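UDP-N-acetylglucosamine 4,6-dehydratase (Vibrio fischeri, PDB 3PVZ) probably acts as a lyase that removes water from UDP-N-acetylglucosamine, and binds NAD in a Rossmann-type fold. Local coordinates at residues H19-A24 / D338-I343; L117-L122 / F161-D166; T197-N202 / R254-P259. All coordinates share one frame; numbering follows the deposited sequence.

Contact 1 (H19-A24 / D338-I343)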
loop_
_atom_site.group_PDB
_atom_site.type_symbol
_atom_site.label_atom_id
_atom_site.label_comp_id
_atom_site.label_asym_id
_atom_site.label_seq_id
_atom_site.Cartn_x
_atom_site.Cartn_y
_atom_site.Cartn_z
ATOM N N HIS A 19 15.516 15.144 -21.928
ATOM C CA HIS A 19 15.646 16.580 -22.014
ATOM C C HIS A 19 15.309 17.136 -23.414
ATOM O O HIS A 19 14.620 18.157 -23.547
ATOM C CB HIS A 19 17.062 16.996 -21.562
ATOM C CG HIS A 19 17.237 18.470 -21.461
ATOM N ND1 HIS A 19 17.838 19.212 -22.453
ATOM C CD2 HIS A 19 16.834 19.353 -20.517
ATOM C CE1 HIS A 19 17.831 20.487 -22.110
ATOM N NE2 HIS A 19 17.221 20.603 -20.943
ATOM N N GLN A 20 15.737 16.444 -24.454
ATOM C CA GLN A 20 15.450 16.902 -25.823
ATOM C C GLN A 20 13.965 16.752 -26.241
ATOM O O GLN A 20 13.364 17.687 -26.792
ATOM C CB GLN A 20 16.358 16.172 -26.823
ATOM C CG GLN A 20 17.876 16.458 -26.646
ATOM C CD GLN A 20 18.519 15.759 -25.398
ATOM O OE1 GLN A 20 17.915 14.873 -24.751
ATOM N NE2 GLN A 20 19.745 16.186 -25.055
ATOM N N ASP A 21 13.377 15.586 -25.986
ATOM C CA ASP A 21 11.973 15.350 -26.316
ATOM C C ASP A 21 11.022 16.160 -25.482
ATOM O O ASP A 21 10.056 16.687 -25.991
ATOM C CB ASP A 21 11.654 13.875 -26.188
ATOM C CG ASP A 21 12.419 13.020 -27.228
ATOM O OD1 ASP A 21 12.685 13.474 -28.365
ATOM O OD2 ASP A 21 12.756 11.887 -26.920
ATOM N N ILE A 22 11.307 16.292 -24.196
ATOM C CA ILE A 22 10.491 17.115 -23.338
ATOM C C ILE A 22 10.552 18.595 -23.769
ATOM O O ILE A 22 9.498 19.237 -23.927
ATOM C CB ILE A 22 10.893 16.981 -21.839
ATOM C CG1 ILE A 22 10.482 15.611 -21.316
ATOM C CG2 ILE A 22 10.244 18.123 -20.979
ATOM C CD1 ILE A 22 8.913 15.390 -21.237
ATOM N N ASN A 23 11.768 19.131 -23.930
ATOM C CA ASN A 23 11.933 20.517 -24.337
ATOM C C ASN A 23 11.297 20.798 -25.663
ATOM O O ASN A 23 10.622 21.790 -25.811
ATOM C CB ASN A 23 13.380 20.931 -24.393
ATOM C CG ASN A 23 13.894 21.369 -23.059
ATOM O OD1 ASN A 23 13.119 21.631 -22.156
ATOM N ND2 ASN A 23 15.216 21.471 -22.925
ATOM N N ALA A 24 11.473 19.902 -26.614
ATOM C CA ALA A 24 10.870 20.047 -27.940
ATOM C C ALA A 24 9.325 20.047 -27.923
ATOM O O ALA A 24 8.707 20.609 -28.811
ATOM C CB ALA A 24 11.393 18.934 -28.870
ATOM N N ASP A 338 13.706 11.591 -30.365
ATOM C CA ASP A 338 15.137 11.423 -30.190
ATOM C C ASP A 338 15.490 10.449 -29.079
ATOM O O ASP A 338 16.345 9.583 -29.280
ATOM C CB ASP A 338 15.818 12.786 -29.946
ATOM C CG ASP A 338 15.942 13.622 -31.237
ATOM O OD1 ASP A 338 15.604 13.113 -32.349
ATOM O OD2 ASP A 338 16.371 14.793 -31.153
ATOM N N ASN A 339 14.820 10.585 -27.933
ATOM C CA ASN A 339 15.146 9.832 -26.693
ATOM C C ASN A 339 14.189 8.662 -26.401
ATOM O O ASN A 339 14.507 7.803 -25.602
ATOM C CB ASN A 339 15.120 10.771 -25.477
ATOM C CG ASN A 339 15.803 12.144 -25.744
ATOM O OD1 ASN A 339 15.192 13.224 -25.528
ATOM N ND2 ASN A 339 17.083 12.101 -26.161
ATOM N N LEU A 340 13.035 8.644 -27.068
ATOM C CA LEU A 340 11.960 7.711 -26.787
ATOM C C LEU A 340 11.701 6.817 -27.963
ATOM O O LEU A 340 11.549 7.273 -29.098
ATOM C CB LEU A 340 10.648 8.454 -26.502
ATOM C CG LEU A 340 10.601 9.367 -25.303
ATOM C CD1 LEU A 340 9.291 10.098 -25.304
ATOM C CD2 LEU A 340 10.774 8.615 -23.973
ATOM N N GLY A 341 11.595 5.530 -27.687
ATOM C CA GLY A 341 11.258 4.562 -28.727
ATOM C C GLY A 341 9.797 4.153 -28.594
ATOM O O GLY A 341 9.246 4.140 -27.482
ATOM N N ILE A 342 9.194 3.793 -29.730
ATOM C CA ILE A 342 7.823 3.349 -29.786
ATOM C C ILE A 342 7.745 1.947 -30.415
ATOM O O ILE A 342 8.252 1.701 -31.527
ATOM C CB ILE A 342 6.989 4.307 -30.607
ATOM C CG1 ILE A 342 7.177 5.737 -30.129
ATOM C CG2 ILE A 342 5.530 3.927 -30.556
ATOM C CD1 ILE A 342 6.261 6.727 -30.825
ATOM N N ILE A 343 7.121 1.029 -29.690
ATOM C CA ILE A 343 6.718 -0.246 -30.255
ATOM C C ILE A 343 5.284 -0.080 -30.663
ATOM O O ILE A 343 4.444 0.428 -29.910
ATOM C CB ILE A 343 6.792 -1.418 -29.275
ATOM C CG1 ILE A 343 8.213 -1.595 -28.733
ATOM C CG2 ILE A 343 6.339 -2.752 -29.957
ATOM C CD1 ILE A 343 8.281 -2.590 -27.595
#

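Contact 2 (L117-L122 / F161-D166). With NAD (nicotinamide-adenine-dinucleotide), chain E.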
loop_
_atom_site.group_PDB
_atom_site.type_symbol
_atom_site.label_atom_id
_atom_site.label_comp_id
_atom_site.label_asym_id
_atom_site.label_seq_id
_atom_site.Cartn_x
_atom_site.Cartn_y
_atom_site.Cartn_z
ATOM N N LEU A 117 -5.016 7.562 -16.364
ATOM C CA LEU A 117 -3.709 6.922 -16.248
ATOM C C LEU A 117 -3.766 5.915 -15.093
ATOM O O LEU A 117 -4.198 6.251 -13.996
ATOM C CB LEU A 117 -2.615 7.969 -15.974
ATOM C CG LEU A 117 -2.308 8.993 -17.072
ATOM C CD1 LEU A 117 -3.324 10.157 -17.021
ATOM C CD2 LEU A 117 -0.885 9.553 -16.967
ATOM N N ASN A 118 -3.414 4.666 -15.358
ATOM C CA ASN A 118 -3.449 3.622 -14.343
ATOM C C ASN A 118 -2.053 3.139 -14.036
ATOM O O ASN A 118 -1.465 2.394 -14.811
ATOM C CB ASN A 118 -4.323 2.468 -14.820
ATOM C CG ASN A 118 -4.566 1.381 -13.743
ATOM O OD1 ASN A 118 -4.075 1.450 -12.640
ATOM N ND2 ASN A 118 -5.403 0.423 -14.076
ATOM N N LEU A 119 -1.527 3.580 -12.893
ATOM C CA LEU A 119 -0.238 3.158 -12.418
ATOM C C LEU A 119 -0.464 2.330 -11.162
ATOM O O LEU A 119 0.424 2.211 -10.345
ATOM C CB LEU A 119 0.664 4.374 -12.063
ATOM C CG LEU A 119 1.253 5.151 -13.251
ATOM C CD1 LEU A 119 1.975 4.208 -14.231
ATOM C CD2 LEU A 119 0.179 6.003 -13.938
ATOM N N SER A 120 -1.635 1.701 -11.036
ATOM C CA SER A 120 -1.902 0.858 -9.873
ATOM C C SER A 120 -1.558 -0.578 -10.255
ATOM O O SER A 120 -1.693 -0.947 -11.411
ATOM C CB SER A 120 -3.352 0.997 -9.429
ATOM O OG SER A 120 -4.212 0.234 -10.277
ATOM N N ALA A 121 -1.150 -1.367 -9.277
ATOM C CA ALA A 121 -0.704 -2.777 -9.482
ATOM C C ALA A 121 -0.342 -3.422 -8.185
ATOM O O ALA A 121 -0.092 -2.735 -7.195
ATOM C CB ALA A 121 0.527 -2.879 -10.377
ATOM N N LEU A 122 -0.311 -4.753 -8.235
ATOM C CA LEU A 122 0.533 -5.555 -7.373
ATOM C C LEU A 122 1.694 -5.991 -8.234
ATOM O O LEU A 122 1.463 -6.522 -9.330
ATOM C CB LEU A 122 -0.184 -6.810 -6.843
ATOM C CG LEU A 122 -0.699 -6.659 -5.426
ATOM C CD1 LEU A 122 -1.979 -5.801 -5.480
ATOM C CD2 LEU A 122 -0.953 -8.024 -4.815
ATOM N N PHE A 161 -4.130 5.173 -20.387
ATOM C CA PHE A 161 -2.727 4.886 -20.339
ATOM C C PHE A 161 -2.506 3.925 -19.202
ATOM O O PHE A 161 -3.034 4.105 -18.080
ATOM C CB PHE A 161 -1.898 6.161 -20.093
ATOM C CG PHE A 161 -0.498 5.866 -19.698
ATOM C CD1 PHE A 161 0.469 5.545 -20.667
ATOM C CD2 PHE A 161 -0.146 5.766 -18.364
ATOM C CE1 PHE A 161 1.735 5.170 -20.311
ATOM C CE2 PHE A 161 1.148 5.423 -18.007
ATOM C CZ PHE A 161 2.089 5.121 -18.997
ATOM N N CYS A 162 -1.669 2.925 -19.465
ATOM C CA CYS A 162 -1.247 2.065 -18.390
ATOM C C CYS A 162 0.095 1.426 -18.737
ATOM O O CYS A 162 0.640 1.695 -19.774
ATOM C CB CYS A 162 -2.316 1.008 -18.108
ATOM S SG CYS A 162 -2.619 -0.022 -19.488
ATOM N N VAL A 163 0.610 0.570 -17.871
ATOM C CA VAL A 163 1.959 0.041 -18.025
ATOM C C VAL A 163 1.953 -1.239 -18.832
ATOM O O VAL A 163 0.988 -1.993 -18.782
ATOM C CB VAL A 163 2.591 -0.303 -16.687
ATOM C CG1 VAL A 163 2.437 0.856 -15.728
ATOM C CG2 VAL A 163 1.964 -1.605 -16.134
ATOM N N SER A 164 3.046 -1.481 -19.554
ATOM C CA SER A 164 3.249 -2.749 -20.230
ATOM C C SER A 164 4.060 -3.702 -19.371
ATOM O O SER A 164 4.666 -3.287 -18.375
ATOM C CB SER A 164 3.975 -2.537 -21.551
ATOM O OG SER A 164 3.050 -2.417 -22.602
ATOM N N THR A 165 4.073 -4.975 -19.802
ATOM C CA THR A 165 5.032 -5.989 -19.326
ATOM C C THR A 165 6.437 -5.419 -19.371
ATOM O O THR A 165 6.793 -4.718 -20.318
ATOM C CB THR A 165 4.975 -7.264 -20.193
ATOM O OG1 THR A 165 5.115 -6.900 -21.566
ATOM C CG2 THR A 165 3.637 -7.980 -20.028
ATOM N N ASP A 166 7.228 -5.690 -18.342
ATOM C CA ASP A 166 8.588 -5.133 -18.259
ATOM C C ASP A 166 9.463 -5.524 -19.457
ATOM O O ASP A 166 10.373 -4.778 -19.836
ATOM C CB ASP A 166 9.302 -5.583 -16.972
ATOM C CG ASP A 166 8.630 -5.092 -15.711
ATOM O OD1 ASP A 166 7.623 -4.356 -15.765
ATOM O OD2 ASP A 166 9.116 -5.459 -14.629
HETATM P PA NAD E . 4.061 1.009 -6.573
HETATM O O1A NAD E . 3.940 -0.145 -5.633
HETATM O O2A NAD E . 4.910 2.084 -5.965
HETATM O O5B NAD E . 2.692 1.808 -6.695
HETATM C C5B NAD E . 1.534 1.024 -7.056
HETATM C C4B NAD E . 0.373 1.863 -6.511
HETATM O O4B NAD E . -0.885 1.284 -6.788
HETATM C C3B NAD E . 0.493 2.000 -4.960
HETATM O O3B NAD E . 0.450 3.354 -4.558
HETATM C C2B NAD E . -0.728 1.195 -4.457
HETATM O O2B NAD E . -1.207 1.588 -3.177
HETATM C C1B NAD E . -1.678 1.469 -5.645
HETATM N N9A NAD E . -2.753 0.489 -5.688
HETATM C C8A NAD E . -2.634 -0.845 -5.719
HETATM N N7A NAD E . -3.793 -1.419 -5.694
HETATM C C5A NAD E . -4.728 -0.422 -5.738
HETATM C C6A NAD E . -6.119 -0.389 -5.728
HETATM N N6A NAD E . -6.778 -1.594 -5.764
HETATM N N1A NAD E . -6.762 0.775 -5.734
HETATM C C2A NAD E . -6.091 1.921 -5.714
HETATM N N3A NAD E . -4.781 1.933 -5.696
HETATM C C4A NAD E . -4.082 0.806 -5.712
HETATM O O3 NAD E . 4.585 0.471 -7.997
HETATM P PN NAD E . 5.377 1.492 -8.989
HETATM O O1N NAD E . 6.877 1.330 -8.806
HETATM O O2N NAD E . 4.980 2.910 -9.033
HETATM O O5D NAD E . 5.128 0.692 -10.413
HETATM C C5D NAD E . 3.839 0.960 -10.942
HETATM C C4D NAD E . 3.651 0.155 -12.233
HETATM O O4D NAD E . 4.861 0.227 -13.052
HETATM C C3D NAD E . 3.464 -1.342 -11.898
HETATM O O3D NAD E . 2.680 -2.046 -12.886
HETATM C C2D NAD E . 4.900 -1.900 -12.023
HETATM O O2D NAD E . 4.921 -3.309 -12.297
HETATM C C1D NAD E . 5.422 -1.105 -13.218
HETATM N N1N NAD E . 6.892 -1.084 -13.281
HETATM C C2N NAD E . 7.566 -0.538 -12.261
HETATM C C3N NAD E . 8.944 -0.478 -12.275
HETATM C C7N NAD E . 9.704 0.093 -11.150
HETATM O O7N NAD E . 10.928 0.025 -11.227
HETATM N N7N NAD E . 9.117 0.632 -10.071
HETATM C C4N NAD E . 9.649 -1.001 -13.387
HETATM C C5N NAD E . 8.915 -1.543 -14.428
HETATM C C6N NAD E . 7.522 -1.584 -14.348
HETATM O O HOH W 1 -0.751 -0.050 -15.268
#

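Contact 3 (T197-N202 / R254-P259). With NAD (nicotinamide-adenine-dinucleotide), chain E; SCN (thiocyanate ion), chain G.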
loop_
_atom_site.group_PDB
_atom_site.type_symbol
_atom_site.label_atom_id
_atom_site.label_comp_id
_atom_site.label_asym_id
_atom_site.label_seq_id
_atom_site.Cartn_x
_atom_site.Cartn_y
_atom_site.Cartn_z
ATOM N N THR A 197 0.791 2.552 -23.761
ATOM C CA THR A 197 1.487 2.142 -22.543
ATOM C C THR A 197 2.938 2.631 -22.512
ATOM O O THR A 197 3.379 3.376 -23.382
ATOM C CB THR A 197 1.463 0.605 -22.364
ATOM O OG1 THR A 197 2.263 0.009 -23.372
ATOM C CG2 THR A 197 0.051 0.004 -22.484
ATOM N N ALA A 198 3.641 2.268 -21.443
ATOM C CA ALA A 198 5.059 2.425 -21.339
ATOM C C ALA A 198 5.714 1.161 -20.812
ATOM O O ALA A 198 5.123 0.407 -20.075
ATOM C CB ALA A 198 5.381 3.559 -20.483
ATOM N N ARG A 199 6.960 0.952 -21.196
ATOM C CA ARG A 199 7.778 -0.109 -20.630
ATOM C C ARG A 199 8.999 0.540 -19.983
ATOM O O ARG A 199 9.724 1.325 -20.629
ATOM C CB ARG A 199 8.163 -1.044 -21.734
ATOM C CG ARG A 199 9.111 -2.147 -21.293
ATOM C CD ARG A 199 9.245 -3.159 -22.433
ATOM N NE ARG A 199 8.038 -4.012 -22.554
ATOM C CZ ARG A 199 7.521 -4.440 -23.706
ATOM N NH1 ARG A 199 6.440 -5.207 -23.702
ATOM N NH2 ARG A 199 8.079 -4.107 -24.857
ATOM N N PHE A 200 9.202 0.250 -18.708
ATOM C CA PHE A 200 10.221 0.945 -17.909
ATOM C C PHE A 200 11.438 0.072 -17.570
ATOM O O PHE A 200 11.319 -1.133 -17.463
ATOM C CB PHE A 200 9.651 1.417 -16.568
ATOM C CG PHE A 200 8.439 2.311 -16.666
ATOM C CD1 PHE A 200 8.561 3.679 -16.715
ATOM C CD2 PHE A 200 7.170 1.773 -16.603
ATOM C CE1 PHE A 200 7.434 4.496 -16.719
ATOM C CE2 PHE A 200 6.059 2.592 -16.647
ATOM C CZ PHE A 200 6.202 3.953 -16.728
ATOM N N ALA A 201 12.602 0.707 -17.476
ATOM C CA ALA A 201 13.770 0.221 -16.744
ATOM C C ALA A 201 13.469 0.228 -15.247
ATOM O O ALA A 201 12.401 0.642 -14.822
ATOM C CB ALA A 201 14.947 1.167 -17.022
ATOM N N ASN A 202 14.415 -0.171 -14.425
ATOM C CA ASN A 202 14.231 -0.003 -12.989
ATOM C C ASN A 202 14.156 1.446 -12.572
ATOM O O ASN A 202 15.072 2.212 -12.846
ATOM C CB ASN A 202 15.382 -0.656 -12.243
ATOM C CG ASN A 202 15.301 -2.147 -12.256
ATOM O OD1 ASN A 202 15.058 -2.754 -13.284
ATOM N ND2 ASN A 202 15.547 -2.751 -11.120
ATOM N N ARG A 254 -2.297 1.762 -29.141
ATOM C CA ARG A 254 -1.367 0.625 -29.109
ATOM C C ARG A 254 0.134 0.926 -29.049
ATOM O O ARG A 254 0.934 -0.001 -29.119
ATOM C CB ARG A 254 -1.638 -0.346 -30.266
ATOM C CG ARG A 254 -3.031 -0.851 -30.289
ATOM C CD ARG A 254 -3.247 -1.871 -31.404
ATOM N NE ARG A 254 -4.653 -2.168 -31.344
ATOM C CZ ARG A 254 -5.596 -1.603 -32.088
ATOM N NH1 ARG A 254 -5.274 -0.766 -33.065
ATOM N NH2 ARG A 254 -6.878 -1.928 -31.867
ATOM N N ASP A 255 0.543 2.179 -28.886
ATOM C CA ASP A 255 1.965 2.476 -28.819
ATOM C C ASP A 255 2.498 2.114 -27.413
ATOM O O ASP A 255 1.846 2.448 -26.409
ATOM C CB ASP A 255 2.187 3.955 -28.976
ATOM C CG ASP A 255 2.172 4.437 -30.390
ATOM O OD1 ASP A 255 2.069 3.656 -31.369
ATOM O OD2 ASP A 255 2.333 5.666 -30.500
ATOM N N ILE A 256 3.646 1.429 -27.358
ATOM C CA ILE A 256 4.390 1.217 -26.134
ATOM C C ILE A 256 5.635 2.112 -26.196
ATOM O O ILE A 256 6.546 1.893 -27.010
ATOM C CB ILE A 256 4.903 -0.243 -25.930
ATOM C CG1 ILE A 256 3.791 -1.291 -26.066
ATOM C CG2 ILE A 256 5.569 -0.369 -24.553
ATOM C CD1 ILE A 256 4.344 -2.722 -26.213
ATOM N N PHE A 257 5.666 3.119 -25.339
ATOM C CA PHE A 257 6.814 4.030 -25.261
ATOM C C PHE A 257 7.874 3.408 -24.362
ATOM O O PHE A 257 7.538 2.718 -23.405
ATOM C CB PHE A 257 6.370 5.381 -24.709
ATOM C CG PHE A 257 5.749 6.286 -25.727
ATOM C CD1 PHE A 257 4.951 5.779 -26.766
ATOM C CD2 PHE A 257 5.970 7.668 -25.676
ATOM C CE1 PHE A 257 4.390 6.627 -27.716
ATOM C CE2 PHE A 257 5.393 8.529 -26.627
ATOM C CZ PHE A 257 4.614 8.021 -27.638
ATOM N N PHE A 258 9.147 3.617 -24.686
ATOM C CA PHE A 258 10.268 3.139 -23.818
ATOM C C PHE A 258 11.507 3.972 -24.031
ATOM O O PHE A 258 11.658 4.589 -25.092
ATOM C CB PHE A 258 10.605 1.678 -24.101
ATOM C CG PHE A 258 11.181 1.458 -25.479
ATOM C CD1 PHE A 258 10.352 1.292 -26.571
ATOM C CD2 PHE A 258 12.568 1.444 -25.685
ATOM C CE1 PHE A 258 10.884 1.106 -27.840
ATOM C CE2 PHE A 258 13.082 1.271 -26.955
ATOM C CZ PHE A 258 12.246 1.100 -28.022
ATOM N N PRO A 259 12.402 3.989 -23.035
ATOM C CA PRO A 259 13.625 4.745 -23.168
ATOM C C PRO A 259 14.638 4.051 -24.043
ATOM O O PRO A 259 14.946 2.857 -23.852
ATOM C CB PRO A 259 14.123 4.864 -21.724
ATOM C CG PRO A 259 13.656 3.685 -21.074
ATOM C CD PRO A 259 12.291 3.398 -21.702
HETATM P PA NAD E . 4.061 1.009 -6.573
HETATM O O1A NAD E . 3.940 -0.145 -5.633
HETATM O O2A NAD E . 4.910 2.084 -5.965
HETATM O O5B NAD E . 2.692 1.808 -6.695
HETATM C C5B NAD E . 1.534 1.024 -7.056
HETATM C C4B NAD E . 0.373 1.863 -6.511
HETATM O O4B NAD E . -0.885 1.284 -6.788
HETATM C C3B NAD E . 0.493 2.000 -4.960
HETATM O O3B NAD E . 0.450 3.354 -4.558
HETATM C C2B NAD E . -0.728 1.195 -4.457
HETATM O O2B NAD E . -1.207 1.588 -3.177
HETATM C C1B NAD E . -1.678 1.469 -5.645
HETATM N N9A NAD E . -2.753 0.489 -5.688
HETATM C C8A NAD E . -2.634 -0.845 -5.719
HETATM N N7A NAD E . -3.793 -1.419 -5.694
HETATM C C5A NAD E . -4.728 -0.422 -5.738
HETATM C C6A NAD E . -6.119 -0.389 -5.728
HETATM N N6A NAD E . -6.778 -1.594 -5.764
HETATM N N1A NAD E . -6.762 0.775 -5.734
HETATM C C2A NAD E . -6.091 1.921 -5.714
HETATM N N3A NAD E . -4.781 1.933 -5.696
HETATM C C4A NAD E . -4.082 0.806 -5.712
HETATM O O3 NAD E . 4.585 0.471 -7.997
HETATM P PN NAD E . 5.377 1.492 -8.989
HETATM O O1N NAD E . 6.877 1.330 -8.806
HETATM O O2N NAD E . 4.980 2.910 -9.033
HETATM O O5D NAD E . 5.128 0.692 -10.413
HETATM C C5D NAD E . 3.839 0.960 -10.942
HETATM C C4D NAD E . 3.651 0.155 -12.233
HETATM O O4D NAD E . 4.861 0.227 -13.052
HETATM C C3D NAD E . 3.464 -1.342 -11.898
HETATM O O3D NAD E . 2.680 -2.046 -12.886
HETATM C C2D NAD E . 4.900 -1.900 -12.023
HETATM O O2D NAD E . 4.921 -3.309 -12.297
HETATM C C1D NAD E . 5.422 -1.105 -13.218
HETATM N N1N NAD E . 6.892 -1.084 -13.281
HETATM C C2N NAD E . 7.566 -0.538 -12.261
HETATM C C3N NAD E . 8.944 -0.478 -12.275
HETATM C C7N NAD E . 9.704 0.093 -11.150
HETATM O O7N NAD E . 10.928 0.025 -11.227
HETATM N N7N NAD E . 9.117 0.632 -10.071
HETATM C C4N NAD E . 9.649 -1.001 -13.387
HETATM C C5N NAD E . 8.915 -1.543 -14.428
HETATM C C6N NAD E . 7.522 -1.584 -14.348
HETATM S S SCN G . 11.670 6.377 -17.943
HETATM C C SCN G . 12.039 4.648 -17.906
HETATM N N SCN G . 12.269 3.478 -17.900
#

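Contact 1 (H19-A24 / D338-I343)
The carboxylate of Asp21 and the side-chain amide of Asn339 are turned 52° against each other, so they do not stack face to face. The two side chains run antiparallel alongside each other. The amide of Gln20 is also steeply turned against that of Asn339, and these two side chains cross at about a right angle. CG of Asn23, which belongs to the same helix as His19, lies over one face of the His19 ring, offset toward the rim.

Both oxygens of Asp21 accept backbone N-H groups. CG of Asp21 stands beside its own backbone N (chi1 -65°). OD1 of Asp21 uses its syn lone pair for N of Asp338, at 2.9 Å. OD2 of Asp21 meets N of Asn339 on the syn side at 2.6 Å, with the donor 22° out of the carboxylate plane.

The residues sit where the first turn of helix 19-34 meets the chain entering strand 340-344, near one border of the Rossmann-type sheet. N of Asp21 belongs to that first turn and donates to OD1 of Asn339, at 3.0 Å. The amide nitrogen ND2 of Asn339 gives only a weak bond to OE1 of Gln20, at 3.2 Å.

Two acceptors come close here, since OD2 of Asp21 lies 3.1 Å from OD1 of Asn339. The backbone donors around Asp21 would probably offset this and favour its charged form. CG of Leu340 packs 3.7 Å from OD2 of Asp21. Beyond it, Leu340 rests on Leu243 and Met246 of helix 237-250.

Contact 2 (L117-L122 / F161-D166)
A parallel pair of strands from the centre of the NAD-binding sheet joins Leu117 to Phe161 and then opens toward the cofactor. Helix 131-154 lies between the strands in the chain, which makes this a beta-alpha-beta crossover. N of Asn118 donates to O of Phe161 at 2.8 Å, with the N-H pointing almost straight at it (165°).

Past this point the backbones separate. A water bridges the segments, donating to O of Asn118 and accepting from N of Val163.

CB of Leu117 and CD1 of Leu119 both lie at the edge of the Phe161 ring, near its plane. The first is 4.1 Å from CD2 of Phe161, and the second meets CE2. CD1 of Leu119 also lies 3.7 Å from CG1 of Val163 in one of its two conformers, where CG2 of Val163 lies against O3D of NAD. Helix 237-250 covers them, with Cys244 on Leu119 and Phe161 and Cys248 on Leu117.

Asn118 closes an Asx turn. Its OD1 accepts from N of Ser120 at 2.9 Å and from OG of Ser120 on a lone pair. ND2 of Asn118 is hydrogen-bonded to OH of Tyr160.

Beyond the turn the chain runs along the cofactor. CA of Ser120 is 3.3 Å from O4B of NAD, and CB of Ala121 is 3.4 Å from O3D of NAD. OD1 of Asp166 approaches C6N of the nicotinamide. Cofactor binding at the C-terminal ends of parallel strands is typical of the Rossmann fold.

Contact 3 (T197-N202 / R254-P259)
Thr197 and Ile256 form a parallel bridge between strands 194-198 and 255-259 of the Rossmann-type sheet, and Ala198 and Phe257 form the next. Three backbone bonds hold the pair. N of Thr197 donates to O of Asp255 at 2.9 Å, N of Phe257 to O of Thr197 at 3.0 Å, and N of Arg199 to O of Phe257 at 2.9 Å. O of Thr197 has a second donor, OG of Ser247.

The polar ends of Thr197, Arg199 and Asp255 find partners outside the two strands. OG1 of Thr197 pairs with OG of Ser164, while CG1 of Ile256 packs alongside it at 3.4 Å. Arg199 lays its CB against CG2 of Ile256 at 3.9 Å. It then sends NE to O of Thr165 and NH2 to O of Phe325. Asp255 makes a salt bridge to Lys344 through OD1 and accepts N of Glu252 on OD2.

Further on, Phe200, Ala201 and Asn202 line the NAD pocket, and O of Ala201 lies near C4N of the nicotinamide. N of Ala201 donates to a thiocyanate, probably from the crystallisation liquor, at 2.8 Å. CG of Pro259 touches that thiocyanate nitrogen at 3.5 Å.

From the N terminus, the chain first passes 19-24, which meets its partner only at 338-343. Contact 1 thus closes a loop of more than 300 residues and ties helix 19-34 to the antiparallel strand 340-344. Contacts 2 and 3 both nest inside that loop. They follow in series: contact 2 closes at 161-166 before contact 3 opens at 197-202, contact 3 closes at 254-259, and nothing crosses. All three reach one sheet. Strands 159-163 and 194-198 are neighbours, which joins contacts 2 and 3, and both touch NAD. Strands 255-259 and 340-344 are neighbours too, so contact 3 links the cofactor side of the sheet to contact 1.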